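Local structure of galactokinase (Bifidobacterium longum subsp. infantis ATCC 15697 = JCM 1222 = DSM 20088, 6TEQ) at residues Pro345-Asn357 against Ile385-Phe398. The protein probably phosphorylates galactose at the expense of ATP, as a GHMP-family galactokinase, and is seen here holding 2-deoxy-2-fluoro-galactose. Residues are numbered along the deposited sequence; the frame is centred on the assembly and turned at random.
Sequences PELDIAVDVARKN and IAQKIADRFEKEGF
Ile349 rests against Arg392, and Val353 against both Arg392 and Ile389, where helices 345-356 and 382-396 pack in the C-terminal GHMP kinase region, on a sheet that includes strands 230-236 and 372-378. The two segments run in broadly opposite senses and cross steeply, with 134° between their N-to-C directions. Ala350, opposite Ile389, has a side chain small enough to let the segment axes approach to 9.2 Å; its CB lies 3.9 Å from Ile389 CG2. Beside it, Val353 CG1 meets Ile389 CG1.

Ile349 divides its work. With CG2 anti to the backbone N, that methyl sits over the centre of one face of the Arg392 guanidinium, 3.6 Å from CZ, while CD1 reaches the edge of the Phe398 ring. Phe398 is clamped between two aliphatic carbons: Glu346 CG makes a CH-pi contact 3.7 Å from the ring centroid, and Glu396 CB covers the opposite face. A Schellman motif, with Gly397 at positive phi, ends the helix and turns Phe398 back into this place.

Two partners in its plane hold the Arg392 guanidinium against turning: NE gives a nearly straight salt-bridge bond (171°) to the anti lone pair of Glu396 OE2, and a water links NH2 to Asp352 OD2. At the far end, Asn357 ND2 returns to Val353 O, which steadies the amide for Lys388; the lysine's extended chain brings NZ to 2.9 Å from Asn357 OD1, approaching from above the carbonyl plane.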
loop_
_atom_site.group_PDB
_atom_site.type_symbol
_atom_site.label_atom_id
_atom_site.label_comp_id
_atom_site.label_asym_id
_atom_site.label_seq_id
_atom_site.Cartn_x
_atom_site.Cartn_y
_atom_site.Cartn_z
ATOM N N PRO A 345 -16.306 11.803 -4.570
ATOM C CA PRO A 345 -16.497 12.353 -5.913
ATOM C C PRO A 345 -15.196 12.526 -6.683
ATOM O O PRO A 345 -15.231 12.326 -7.884
ATOM C CB PRO A 345 -17.182 13.697 -5.633
ATOM C CG PRO A 345 -18.009 13.344 -4.416
ATOM C CD PRO A 345 -17.100 12.498 -3.543
ATOM N N GLU A 346 -14.119 12.968 -6.024
ATOM C CA GLU A 346 -12.860 13.214 -6.746
ATOM C C GLU A 346 -12.403 11.894 -7.397
ATOM O O GLU A 346 -11.865 11.919 -8.510
ATOM C CB GLU A 346 -11.811 13.809 -5.817
ATOM C CG GLU A 346 -12.174 15.191 -5.298
ATOM C CD GLU A 346 -12.911 15.236 -3.970
ATOM O OE1 GLU A 346 -13.620 14.268 -3.603
ATOM O OE2 GLU A 346 -12.795 16.296 -3.299
ATOM N N LEU A 347 -12.462 10.784 -6.660
ATOM C CA LEU A 347 -12.027 9.510 -7.244
ATOM C C LEU A 347 -12.962 9.181 -8.419
ATOM O O LEU A 347 -12.485 8.735 -9.481
ATOM C CB LEU A 347 -12.075 8.384 -6.229
ATOM C CG LEU A 347 -11.107 8.471 -5.055
ATOM C CD1 LEU A 347 -11.439 7.395 -4.049
ATOM C CD2 LEU A 347 -9.659 8.354 -5.552
ATOM N N ASP A 348 -14.283 9.288 -8.191
ATOM C CA ASP A 348 -15.246 8.795 -9.210
ATOM C C ASP A 348 -15.155 9.647 -10.475
ATOM O O ASP A 348 -15.234 9.124 -11.581
ATOM C CB ASP A 348 -16.659 8.748 -8.657
ATOM C CG ASP A 348 -16.768 7.706 -7.571
ATOM O OD1 ASP A 348 -15.898 6.819 -7.533
ATOM O OD2 ASP A 348 -17.707 7.828 -6.811
ATOM N N ILE A 349 -14.983 10.944 -10.304
ATOM C CA ILE A 349 -14.888 11.868 -11.475
ATOM C C ILE A 349 -13.546 11.669 -12.210
ATOM O O ILE A 349 -13.554 11.554 -13.444
ATOM C CB ILE A 349 -15.132 13.311 -11.025
ATOM C CG1 ILE A 349 -16.584 13.509 -10.620
ATOM C CG2 ILE A 349 -14.692 14.287 -12.141
ATOM C CD1 ILE A 349 -16.875 14.781 -9.856
ATOM N N ALA A 350 -12.450 11.465 -11.494
ATOM C CA ALA A 350 -11.174 11.174 -12.174
ATOM C C ALA A 350 -11.337 9.901 -13.009
ATOM O O ALA A 350 -10.836 9.841 -14.122
ATOM C CB ALA A 350 -10.060 11.053 -11.171
ATOM N N VAL A 351 -11.896 8.861 -12.394
ATOM C CA VAL A 351 -12.107 7.600 -13.116
ATOM C C VAL A 351 -12.981 7.814 -14.356
ATOM O O VAL A 351 -12.661 7.266 -15.426
ATOM C CB VAL A 351 -12.732 6.552 -12.163
ATOM C CG1 VAL A 351 -13.378 5.442 -12.951
ATOM C CG2 VAL A 351 -11.662 6.027 -11.260
ATOM N N ASP A 352 -14.089 8.562 -14.222
ATOM C CA ASP A 352 -14.989 8.780 -15.371
ATOM C C ASP A 352 -14.198 9.500 -16.489
ATOM O O ASP A 352 -14.372 9.161 -17.678
ATOM C CB ASP A 352 -16.186 9.604 -14.950
ATOM C CG ASP A 352 -17.303 9.485 -15.955
ATOM O OD1 ASP A 352 -17.638 8.330 -16.310
ATOM O OD2 ASP A 352 -17.721 10.561 -16.437
ATOM N N VAL A 353 -13.429 10.508 -16.141
ATOM C CA VAL A 353 -12.620 11.248 -17.139
ATOM C C VAL A 353 -11.657 10.285 -17.851
ATOM O O VAL A 353 -11.575 10.295 -19.085
ATOM C CB VAL A 353 -11.885 12.436 -16.526
ATOM C CG1 VAL A 353 -10.949 13.072 -17.508
ATOM C CG2 VAL A 353 -12.839 13.466 -16.011
ATOM N N ALA A 354 -11.019 9.398 -17.107
ATOM C CA ALA A 354 -10.070 8.455 -17.705
ATOM C C ALA A 354 -10.845 7.554 -18.675
ATOM O O ALA A 354 -10.374 7.271 -19.790
ATOM C CB ALA A 354 -9.381 7.717 -16.623
ATOM N N ARG A 355 -11.979 7.045 -18.208
ATOM C CA ARG A 355 -12.778 6.083 -19.034
ATOM C C ARG A 355 -13.238 6.754 -20.336
ATOM O O ARG A 355 -13.212 6.115 -21.371
ATOM C CB ARG A 355 -13.989 5.543 -18.291
ATOM C CG ARG A 355 -13.594 4.555 -17.175
ATOM C CD ARG A 355 -14.812 4.142 -16.437
ATOM N NE ARG A 355 -14.415 3.273 -15.310
ATOM C CZ ARG A 355 -15.208 2.826 -14.391
ATOM N NH1 ARG A 355 -16.503 3.023 -14.440
ATOM N NH2 ARG A 355 -14.686 2.158 -13.404
ATOM N N LYS A 356 -13.653 8.026 -20.241
ATOM C CA LYS A 356 -14.234 8.786 -21.363
ATOM C C LYS A 356 -13.139 9.133 -22.376
ATOM O O LYS A 356 -13.494 9.351 -23.563
ATOM C CB LYS A 356 -14.987 9.997 -20.831
ATOM C CG LYS A 356 -16.378 9.654 -20.323
ATOM C CD LYS A 356 -17.091 10.806 -19.685
ATOM C CE LYS A 356 -18.494 10.438 -19.251
ATOM N NZ LYS A 356 -18.638 8.962 -19.154
ATOM N N ASN A 357 -11.873 9.082 -21.961
ATOM C CA ASN A 357 -10.729 9.593 -22.735
ATOM C C ASN A 357 -9.789 8.449 -23.096
ATOM O O ASN A 357 -8.616 8.697 -23.264
ATOM C CB ASN A 357 -10.095 10.761 -22.013
ATOM C CG ASN A 357 -11.019 11.976 -22.107
ATOM O OD1 ASN A 357 -11.161 12.569 -23.183
ATOM N ND2 ASN A 357 -11.720 12.302 -21.033
ATOM N N ILE A 385 -4.347 12.580 -20.294
ATOM C CA ILE A 385 -5.497 12.181 -19.448
ATOM C C ILE A 385 -5.371 12.851 -18.079
ATOM O O ILE A 385 -6.379 13.333 -17.557
ATOM C CB ILE A 385 -5.610 10.663 -19.372
ATOM C CG1 ILE A 385 -5.993 10.083 -20.743
ATOM C CG2 ILE A 385 -6.629 10.252 -18.291
ATOM C CD1 ILE A 385 -5.857 8.583 -20.836
ATOM N N ALA A 386 -4.184 12.913 -17.517
ATOM C CA ALA A 386 -3.946 13.643 -16.243
ATOM C C ALA A 386 -4.375 15.096 -16.382
ATOM O O ALA A 386 -5.038 15.623 -15.513
ATOM C CB ALA A 386 -2.510 13.516 -15.849
ATOM N N GLN A 387 -4.073 15.736 -17.504
ATOM C CA GLN A 387 -4.447 17.149 -17.667
ATOM C C GLN A 387 -5.965 17.297 -17.845
ATOM O O GLN A 387 -6.535 18.257 -17.311
ATOM C CB GLN A 387 -3.677 17.724 -18.850
ATOM C CG GLN A 387 -3.896 19.235 -18.984
ATOM C CD GLN A 387 -3.387 19.944 -17.754
ATOM O OE1 GLN A 387 -2.159 19.933 -17.474
ATOM N NE2 GLN A 387 -4.318 20.530 -16.994
ATOM N N LYS A 388 -6.600 16.343 -18.556
ATOM C CA LYS A 388 -8.081 16.325 -18.620
ATOM C C LYS A 388 -8.667 16.203 -17.211
ATOM O O LYS A 388 -9.677 16.870 -16.916
ATOM C CB LYS A 388 -8.536 15.224 -19.563
ATOM C CG LYS A 388 -8.349 15.608 -21.021
ATOM C CD LYS A 388 -8.763 14.535 -21.965
ATOM C CE LYS A 388 -8.737 15.020 -23.397
ATOM N NZ LYS A 388 -8.872 13.895 -24.341
ATOM N N ILE A 389 -8.104 15.338 -16.348
ATOM C CA ILE A 389 -8.638 15.237 -14.974
ATOM C C ILE A 389 -8.419 16.576 -14.253
ATOM O O ILE A 389 -9.383 17.027 -13.623
ATOM C CB ILE A 389 -7.966 14.075 -14.254
ATOM C CG1 ILE A 389 -8.348 12.747 -14.900
ATOM C CG2 ILE A 389 -8.255 14.120 -12.789
ATOM C CD1 ILE A 389 -7.445 11.606 -14.518
ATOM N N ALA A 390 -7.264 17.200 -14.413
ATOM C CA ALA A 390 -6.924 18.500 -13.762
ATOM C C ALA A 390 -7.909 19.573 -14.224
ATOM O O ALA A 390 -8.446 20.315 -13.349
ATOM C CB ALA A 390 -5.497 18.897 -14.001
ATOM N N ASP A 391 -8.210 19.630 -15.527
ATOM C CA ASP A 391 -9.120 20.685 -16.058
ATOM C C ASP A 391 -10.493 20.433 -15.460
ATOM O O ASP A 391 -11.136 21.359 -14.969
ATOM C CB ASP A 391 -9.169 20.688 -17.575
ATOM C CG ASP A 391 -7.999 21.317 -18.276
ATOM O OD1 ASP A 391 -6.977 21.464 -17.628
ATOM O OD2 ASP A 391 -8.212 21.830 -19.453
ATOM N N ARG A 392 -10.902 19.154 -15.416
ATOM C CA ARG A 392 -12.230 18.843 -14.877
ATOM C C ARG A 392 -12.308 19.168 -13.369
ATOM O O ARG A 392 -13.342 19.656 -12.894
ATOM C CB ARG A 392 -12.525 17.372 -15.110
ATOM C CG ARG A 392 -13.801 16.913 -14.449
ATOM C CD ARG A 392 -15.079 17.583 -14.983
ATOM N NE ARG A 392 -16.232 16.893 -14.397
ATOM C CZ ARG A 392 -16.706 15.714 -14.803
ATOM N NH1 ARG A 392 -16.168 15.068 -15.799
ATOM N NH2 ARG A 392 -17.685 15.113 -14.184
ATOM N N PHE A 393 -11.279 18.851 -12.622
ATOM C CA PHE A 393 -11.211 19.171 -11.188
ATOM C C PHE A 393 -11.428 20.672 -10.988
ATOM O O PHE A 393 -12.167 21.059 -10.060
ATOM C CB PHE A 393 -9.906 18.637 -10.625
ATOM C CG PHE A 393 -10.001 17.224 -10.089
ATOM C CD1 PHE A 393 -10.789 16.274 -10.714
ATOM C CD2 PHE A 393 -9.238 16.843 -9.016
ATOM C CE1 PHE A 393 -10.852 14.974 -10.214
ATOM C CE2 PHE A 393 -9.312 15.554 -8.519
ATOM C CZ PHE A 393 -10.097 14.629 -9.141
ATOM N N GLU A 394 -10.727 21.500 -11.746
ATOM C CA GLU A 394 -10.873 22.957 -11.628
ATOM C C GLU A 394 -12.323 23.355 -11.920
ATOM O O GLU A 394 -12.888 24.137 -11.165
ATOM C CB GLU A 394 -9.868 23.655 -12.526
ATOM C CG GLU A 394 -9.977 25.160 -12.381
ATOM C CD GLU A 394 -9.564 25.756 -11.047
ATOM O OE1 GLU A 394 -9.064 24.997 -10.180
ATOM O OE2 GLU A 394 -9.742 26.988 -10.911
ATOM N N LYS A 395 -12.948 22.810 -12.964
ATOM C CA LYS A 395 -14.374 23.098 -13.246
ATOM C C LYS A 395 -15.234 22.711 -12.043
ATOM O O LYS A 395 -16.183 23.406 -11.801
ATOM C CB LYS A 395 -14.924 22.270 -14.378
ATOM C CG LYS A 395 -14.843 22.895 -15.732
ATOM C CD LYS A 395 -15.418 21.971 -16.762
ATOM C CE LYS A 395 -16.781 22.372 -17.239
ATOM N NZ LYS A 395 -17.119 21.514 -18.400
ATOM N N GLU A 396 -14.893 21.610 -11.359
ATOM C CA GLU A 396 -15.680 21.064 -10.215
ATOM C C GLU A 396 -15.426 21.854 -8.925
ATOM O O GLU A 396 -16.083 21.603 -7.939
ATOM C CB GLU A 396 -15.317 19.591 -9.958
ATOM C CG GLU A 396 -15.800 18.679 -11.060
ATOM C CD GLU A 396 -17.297 18.453 -11.191
ATOM O OE1 GLU A 396 -18.004 18.770 -10.229
ATOM O OE2 GLU A 396 -17.757 17.976 -12.282
ATOM N N GLY A 397 -14.413 22.697 -8.887
ATOM C CA GLY A 397 -13.981 23.390 -7.665
ATOM C C GLY A 397 -13.157 22.528 -6.723
ATOM O O GLY A 397 -12.995 22.933 -5.561
ATOM N N PHE A 398 -12.544 21.459 -7.240
ATOM C CA PHE A 398 -11.701 20.539 -6.448
ATOM C C PHE A 398 -10.277 21.094 -6.357
ATOM O O PHE A 398 -9.845 21.846 -7.229
ATOM C CB PHE A 398 -11.663 19.145 -7.070
ATOM C CG PHE A 398 -12.963 18.417 -7.195
ATOM C CD1 PHE A 398 -14.017 18.663 -6.322
ATOM C CD2 PHE A 398 -13.104 17.385 -8.117
ATOM C CE1 PHE A 398 -15.195 17.936 -6.381
ATOM C CE2 PHE A 398 -14.304 16.666 -8.177
ATOM C CZ PHE A 398 -15.347 16.952 -7.315
HETATM O O HOH W 1 -18.667 12.464 -14.667
HETATM O O HOH W 2 -7.434 11.572 -24.416
#